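Local coordinates for protein tRNA(Ile2) 2-agmatinylcytidine synthetase TiaS (Archaeoglobus fulgidus, PDB 5XOB) that catalyses the ATP-dependent attachment of agmatine to the wobble cytidine of an isoleucine tRNA, forming 2-agmatinylcytidine and changing the codon read from AUG to AUA, at residues I113-Q118 with N263-R268; L153-L158 with H246-H251. All blocks are in the same frame, centred on the assembly; numbering follows the deposited sequence.

Interaction 1 (I113-Q118 with N263-R268); sequences IKDVLQ and NYRSYR
Asp115 and Arg265 carry this contact through a salt bridge in which Arg265 NH2 donates to Asp115 OD2 at 3.0 Å. The bond is bent, with an N-H...O angle of 142°. The carboxylate meets the guanidinium at its edge, the two planes 86° apart, and NH2 comes to OD2 from above the carboxylate plane. The pairing is therefore made by one nitrogen and one oxygen rather than by a two-pronged, coplanar grip; Arg265 NE lies farther off, 3.6 Å from Asp115 OD1. Val116 adds a methyl group: its CG2 sits over one face of the guanidinium, displaced toward the rim, and comes within 3.8 Å of Arg265 NH1. The same methyl loosely touches Tyr264 CB at 4.4 Å. Nearer the strand, the aliphatic part of the arginine passes the end of helix 106-114, with Arg265 CG 3.5 Å from Lys114 O. The Arg265 chain bends at chi2 (89°), which swings CD aside after CG has passed Lys114 O. Behind this first shell, each partner is steadied weakly by its own segment. Arg265 NH1 makes a long bond in the guanidinium plane to Asn263 O, and Val116 N a long one to Asp115 OD2. Glu262 adds a weak, long ion pair to NH1. Farther out, Asn46 ND2 is hydrogen-bonded to both Asp115 O and Tyr264 O, which ties the two backbones together through a third loop. The contact thus joins the exit of a helix in the TCKD domain to strand 265-273 of the OB-fold domain. A single charged pair with one methyl against it, at the surface, implies a modest polar link between domains, and its strength would probably depend on solvent and salt.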
loop_
_atom_site.group_PDB
_atom_site.type_symbol
_atom_site.label_atom_id
_atom_site.label_comp_id
_atom_site.label_asym_id
_atom_site.label_seq_id
_atom_site.Cartn_x
_atom_site.Cartn_y
_atom_site.Cartn_z
ATOM N N ILE A 113 -11.561 6.864 -0.881
ATOM C CA ILE A 113 -10.432 5.951 -1.013
ATOM C C ILE A 113 -9.627 6.265 -2.264
ATOM O O ILE A 113 -8.403 6.162 -2.251
ATOM C CB ILE A 113 -10.908 4.482 -1.031
ATOM C CG1 ILE A 113 -11.637 4.169 0.278
ATOM C CG2 ILE A 113 -9.733 3.524 -1.202
ATOM C CD1 ILE A 113 -12.314 2.819 0.309
ATOM N N LYS A 114 -10.311 6.662 -3.333
ATOM C CA LYS A 114 -9.660 6.858 -4.633
ATOM C C LYS A 114 -9.364 8.312 -4.997
ATOM O O LYS A 114 -8.513 8.582 -5.854
ATOM C CB LYS A 114 -10.514 6.227 -5.729
ATOM C CG LYS A 114 -10.459 4.715 -5.701
ATOM C CD LYS A 114 -11.278 4.097 -6.814
ATOM C CE LYS A 114 -11.135 2.587 -6.799
ATOM N NZ LYS A 114 -11.901 1.934 -7.894
ATOM N N ASP A 115 -10.038 9.240 -4.330
ATOM C CA ASP A 115 -10.088 10.607 -4.795
ATOM C C ASP A 115 -9.933 11.577 -3.638
ATOM O O ASP A 115 -9.487 11.200 -2.552
ATOM C CB ASP A 115 -11.431 10.820 -5.496
ATOM C CG ASP A 115 -11.286 11.488 -6.845
ATOM O OD1 ASP A 115 -10.872 10.792 -7.799
ATOM O OD2 ASP A 115 -11.598 12.697 -6.953
ATOM N N VAL A 116 -10.287 12.832 -3.893
ATOM C CA VAL A 116 -10.264 13.878 -2.893
ATOM C C VAL A 116 -11.693 14.302 -2.579
ATOM O O VAL A 116 -12.535 14.421 -3.470
ATOM C CB VAL A 116 -9.468 15.093 -3.398
ATOM C CG1 VAL A 116 -9.503 16.229 -2.381
ATOM C CG2 VAL A 116 -8.031 14.696 -3.707
ATOM N N LEU A 117 -11.940 14.544 -1.297
ATOM C CA LEU A 117 -13.251 14.917 -0.795
ATOM C C LEU A 117 -13.196 16.206 0.011
ATOM O O LEU A 117 -12.180 16.524 0.629
ATOM C CB LEU A 117 -13.778 13.805 0.103
ATOM C CG LEU A 117 -14.882 12.954 -0.497
ATOM C CD1 LEU A 117 -15.023 11.657 0.277
ATOM C CD2 LEU A 117 -16.180 13.741 -0.474
ATOM N N GLN A 118 -14.309 16.928 0.016
ATOM C CA GLN A 118 -14.427 18.151 0.786
ATOM C C GLN A 118 -15.323 17.880 1.988
ATOM O O GLN A 118 -16.170 16.980 1.950
ATOM C CB GLN A 118 -15.003 19.266 -0.092
ATOM C CG GLN A 118 -14.171 19.560 -1.340
ATOM C CD GLN A 118 -14.887 20.458 -2.341
ATOM O OE1 GLN A 118 -16.016 20.174 -2.748
ATOM N NE2 GLN A 118 -14.227 21.542 -2.757
ATOM N N ASN A 263 -2.446 14.515 -10.000
ATOM C CA ASN A 263 -1.762 14.253 -8.749
ATOM C C ASN A 263 -2.790 13.951 -7.679
ATOM O O ASN A 263 -3.986 14.233 -7.838
ATOM C CB ASN A 263 -0.894 15.443 -8.318
ATOM C CG ASN A 263 0.338 15.602 -9.175
ATOM O OD1 ASN A 263 1.284 14.831 -9.058
ATOM N ND2 ASN A 263 0.337 16.605 -10.041
ATOM N N TYR A 264 -2.304 13.370 -6.588
ATOM C CA TYR A 264 -3.148 12.924 -5.484
ATOM C C TYR A 264 -4.148 11.815 -5.863
ATOM O O TYR A 264 -5.183 11.659 -5.207
ATOM C CB TYR A 264 -3.846 14.126 -4.827
ATOM C CG TYR A 264 -2.855 15.135 -4.297
ATOM C CD1 TYR A 264 -1.883 14.751 -3.379
ATOM C CD2 TYR A 264 -2.877 16.461 -4.718
ATOM C CE1 TYR A 264 -0.965 15.653 -2.890
ATOM C CE2 TYR A 264 -1.960 17.372 -4.231
ATOM C CZ TYR A 264 -1.009 16.960 -3.317
ATOM O OH TYR A 264 -0.092 17.854 -2.824
ATOM N N ARG A 265 -3.826 11.054 -6.913
ATOM C CA ARG A 265 -4.563 9.843 -7.285
ATOM C C ARG A 265 -3.547 8.772 -7.678
ATOM O O ARG A 265 -2.395 9.095 -7.991
ATOM C CB ARG A 265 -5.532 10.092 -8.450
ATOM C CG ARG A 265 -6.850 10.772 -8.085
ATOM C CD ARG A 265 -6.750 12.289 -8.132
ATOM N NE ARG A 265 -8.053 12.943 -8.026
ATOM C CZ ARG A 265 -8.242 14.216 -7.669
ATOM N NH1 ARG A 265 -7.215 15.009 -7.359
ATOM N NH2 ARG A 265 -9.475 14.701 -7.612
ATOM N N SER A 266 -3.985 7.508 -7.668
ATOM C CA SER A 266 -3.111 6.361 -7.955
ATOM C C SER A 266 -3.654 5.563 -9.127
ATOM O O SER A 266 -4.871 5.447 -9.290
ATOM C CB SER A 266 -2.990 5.471 -6.723
ATOM O OG SER A 266 -2.747 6.258 -5.565
ATOM N N TYR A 267 -2.748 5.006 -9.932
ATOM C CA TYR A 267 -3.121 4.419 -11.218
ATOM C C TYR A 267 -2.456 3.077 -11.544
ATOM O O TYR A 267 -1.363 2.775 -11.066
ATOM C CB TYR A 267 -2.801 5.403 -12.352
ATOM C CG TYR A 267 -3.435 6.770 -12.205
ATOM C CD1 TYR A 267 -4.747 6.994 -12.611
ATOM C CD2 TYR A 267 -2.719 7.842 -11.673
ATOM C CE1 TYR A 267 -5.339 8.241 -12.479
ATOM C CE2 TYR A 267 -3.303 9.094 -11.539
ATOM C CZ TYR A 267 -4.616 9.286 -11.948
ATOM O OH TYR A 267 -5.223 10.516 -11.832
ATOM N N ARG A 268 -3.158 2.269 -12.338
ATOM C CA ARG A 268 -2.552 1.205 -13.118
ATOM C C ARG A 268 -2.647 1.670 -14.563
ATOM O O ARG A 268 -3.746 1.948 -15.054
ATOM C CB ARG A 268 -3.297 -0.123 -12.957
ATOM C CG ARG A 268 -3.153 -1.042 -14.171
ATOM C CD ARG A 268 -4.035 -2.288 -14.139
ATOM N NE ARG A 268 -5.475 -2.046 -13.971
ATOM C CZ ARG A 268 -6.295 -1.487 -14.869
ATOM N NH1 ARG A 268 -5.848 -1.032 -16.041
ATOM N NH2 ARG A 268 -7.586 -1.360 -14.572
#

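Interaction 2 (L153-L158 with H246-H251); sequences LEDFTL and HATDMH
The imidazole of His246 turns away from segment 153-158, leaving its CB, 3.5 Å from Thr157 OG1, as the part of the side chain that meets it. The ring instead meets that of His403, the planes about 30° apart, and its NE2 is hydrogen-bonded to Arg44 NE. The carboxylate of Asp155 reaches across with OD2, 3.8 Å from Thr248 CG2, the two side chains running past one another in opposing senses. That methyl also rests 3.7 Å from Asp155 O. The charge of OD2 is met by a salt bridge to Arg410, which also binds Ala247 O, while Thr248 OG1 is hydrogen-bonded to Asn245 O. One hydrogen bond crosses the contact directly, from Thr157 OG1 to His246 O at 2.8 Å. The hydroxyl approaches from above the carbonyl plane, 46° out of it. Chi1 of Thr157, at 60°, sets OG1 toward His246 O and leaves CG2 near Ala247 CB at 4.2 Å. A valine in place of Thr157 would probably leave His246 O without this donor and so hold the loop less firmly against the strand. At the other end, Leu153 and Met250 cross at about a right angle, with Leu153 CD2 4.1 Å from Met250 SD. Thr157 opens strand 157-163, which pairs antiparallel with strand 239-244 through backbone bonds to Thr244, and Leu158 packs on helix 221-230. Past this pairing, segment 246-251 continues from strand 239-244 toward strand 252-254. Leu153 of segment 153-158 and His246 of segment 246-251 both touch strand 35-44, at Arg41 and Leu42.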
loop_
_atom_site.group_PDB
_atom_site.type_symbol
_atom_site.label_atom_id
_atom_site.label_comp_id
_atom_site.label_asym_id
_atom_site.label_seq_id
_atom_site.Cartn_x
_atom_site.Cartn_y
_atom_site.Cartn_z
ATOM N N LEU A 153 -16.255 -4.015 0.679
ATOM C CA LEU A 153 -15.030 -4.798 0.584
ATOM C C LEU A 153 -15.252 -6.108 -0.171
ATOM O O LEU A 153 -15.679 -7.114 0.411
ATOM C CB LEU A 153 -14.476 -5.079 1.982
ATOM C CG LEU A 153 -14.098 -3.875 2.856
ATOM C CD1 LEU A 153 -13.315 -4.333 4.080
ATOM C CD2 LEU A 153 -13.296 -2.832 2.088
ATOM N N GLU A 154 -14.962 -6.082 -1.472
ATOM C CA GLU A 154 -14.984 -7.284 -2.311
ATOM C C GLU A 154 -13.866 -8.216 -1.862
ATOM O O GLU A 154 -14.092 -9.365 -1.477
ATOM C CB GLU A 154 -14.792 -6.911 -3.786
ATOM C CG GLU A 154 -15.975 -6.179 -4.415
ATOM C CD GLU A 154 -16.891 -7.089 -5.221
ATOM O OE1 GLU A 154 -17.435 -6.614 -6.245
ATOM O OE2 GLU A 154 -17.070 -8.271 -4.842
ATOM N N ASP A 155 -12.654 -7.687 -1.925
ATOM C CA ASP A 155 -11.490 -8.318 -1.352
ATOM C C ASP A 155 -11.241 -7.615 -0.021
ATOM O O ASP A 155 -11.566 -6.439 0.141
ATOM C CB ASP A 155 -10.297 -8.133 -2.296
ATOM C CG ASP A 155 -9.156 -9.084 -2.010
ATOM O OD1 ASP A 155 -9.348 -10.103 -1.299
ATOM O OD2 ASP A 155 -8.044 -8.802 -2.512
ATOM N N PHE A 156 -10.686 -8.347 0.933
ATOM C CA PHE A 156 -10.294 -7.779 2.212
ATOM C C PHE A 156 -9.165 -8.618 2.784
ATOM O O PHE A 156 -8.946 -9.748 2.357
ATOM C CB PHE A 156 -11.482 -7.765 3.178
ATOM C CG PHE A 156 -12.029 -9.128 3.472
ATOM C CD1 PHE A 156 -12.987 -9.697 2.645
ATOM C CD2 PHE A 156 -11.572 -9.857 4.563
ATOM C CE1 PHE A 156 -13.489 -10.963 2.904
ATOM C CE2 PHE A 156 -12.068 -11.122 4.830
ATOM C CZ PHE A 156 -13.029 -11.676 3.999
ATOM N N THR A 157 -8.440 -8.055 3.735
ATOM C CA THR A 157 -7.495 -8.830 4.521
ATOM C C THR A 157 -7.738 -8.530 5.993
ATOM O O THR A 157 -8.503 -7.620 6.336
ATOM C CB THR A 157 -6.034 -8.544 4.118
ATOM O OG1 THR A 157 -5.724 -7.154 4.308
ATOM C CG2 THR A 157 -5.827 -8.918 2.675
ATOM N N LEU A 158 -7.111 -9.316 6.858
ATOM C CA LEU A 158 -7.269 -9.140 8.288
ATOM C C LEU A 158 -5.983 -8.584 8.861
ATOM O O LEU A 158 -4.902 -8.860 8.346
ATOM C CB LEU A 158 -7.610 -10.475 8.959
ATOM C CG LEU A 158 -8.841 -11.227 8.441
ATOM C CD1 LEU A 158 -8.956 -12.586 9.121
ATOM C CD2 LEU A 158 -10.115 -10.420 8.640
ATOM N N HIS A 246 -6.545 -3.307 3.406
ATOM C CA HIS A 246 -5.116 -3.458 3.155
ATOM C C HIS A 246 -4.848 -4.508 2.118
ATOM O O HIS A 246 -5.529 -5.528 2.078
ATOM C CB HIS A 246 -4.394 -3.897 4.413
ATOM C CG HIS A 246 -4.361 -2.851 5.468
ATOM N ND1 HIS A 246 -4.325 -3.144 6.813
ATOM C CD2 HIS A 246 -4.383 -1.504 5.373
ATOM C CE1 HIS A 246 -4.305 -2.017 7.500
ATOM N NE2 HIS A 246 -4.344 -1.010 6.649
ATOM N N ALA A 247 -3.832 -4.267 1.302
ATOM C CA ALA A 247 -3.342 -5.260 0.347
ATOM C C ALA A 247 -4.373 -5.651 -0.721
ATOM O O ALA A 247 -4.410 -6.798 -1.167
ATOM C CB ALA A 247 -2.834 -6.491 1.097
ATOM N N THR A 248 -5.187 -4.691 -1.150
ATOM C CA THR A 248 -6.229 -4.942 -2.148
ATOM C C THR A 248 -6.116 -4.111 -3.434
ATOM O O THR A 248 -6.893 -4.332 -4.364
ATOM C CB THR A 248 -7.621 -4.648 -1.557
ATOM O OG1 THR A 248 -7.643 -3.314 -1.037
ATOM C CG2 THR A 248 -7.962 -5.631 -0.442
ATOM N N ASP A 249 -5.177 -3.161 -3.483
ATOM C CA ASP A 249 -5.080 -2.188 -4.587
ATOM C C ASP A 249 -6.396 -1.451 -4.797
ATOM O O ASP A 249 -6.707 -1.049 -5.915
ATOM C CB ASP A 249 -4.684 -2.870 -5.912
ATOM C CG ASP A 249 -3.178 -3.086 -6.062
ATOM O OD1 ASP A 249 -2.375 -2.550 -5.268
ATOM O OD2 ASP A 249 -2.794 -3.808 -7.009
ATOM N N MET A 250 -7.171 -1.265 -3.733
ATOM C CA MET A 250 -8.503 -0.670 -3.868
ATOM C C MET A 250 -8.410 0.804 -4.297
ATOM O O MET A 250 -9.375 1.385 -4.785
ATOM C CB MET A 250 -9.286 -0.816 -2.553
ATOM C CG MET A 250 -10.771 -0.460 -2.640
ATOM S SD MET A 250 -11.700 -0.825 -1.128
ATOM C CE MET A 250 -13.328 -0.187 -1.538
ATOM N N HIS A 251 -7.234 1.391 -4.118
ATOM C CA HIS A 251 -6.986 2.794 -4.432
ATOM C C HIS A 251 -6.667 3.056 -5.891
ATOM O O HIS A 251 -6.590 4.213 -6.309
ATOM C CB HIS A 251 -5.838 3.327 -3.565
ATOM C CG HIS A 251 -4.499 2.717 -3.863
ATOM N ND1 HIS A 251 -4.262 1.358 -3.832
ATOM C CD2 HIS A 251 -3.312 3.293 -4.166
ATOM C CE1 HIS A 251 -2.994 1.125 -4.120
ATOM N NE2 HIS A 251 -2.396 2.283 -4.329
#

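How the interactions relate
Interaction 1 is a surface contact whose touching residues are all at least partly exposed; interaction 2 is partly buried and lies nearer the centre of the chain. The first depends on opposite charges between a helix end of the TCKD domain and strand 265-273 of the OB-fold domain. The second works within the FLD domain, by a hydroxyl-to-carbonyl bond and methyl packing where a strand of the eight-stranded sheet begins. Their centres are 16 Å apart, yet they meet: Ile113 CD1 packs on Met250 CE at 3.7 Å, and Ser266 touches His251. Segment 246-251 thus touches both segments of interaction 1 and runs on into strand 252-254, which pairs parallel with strand 265-273.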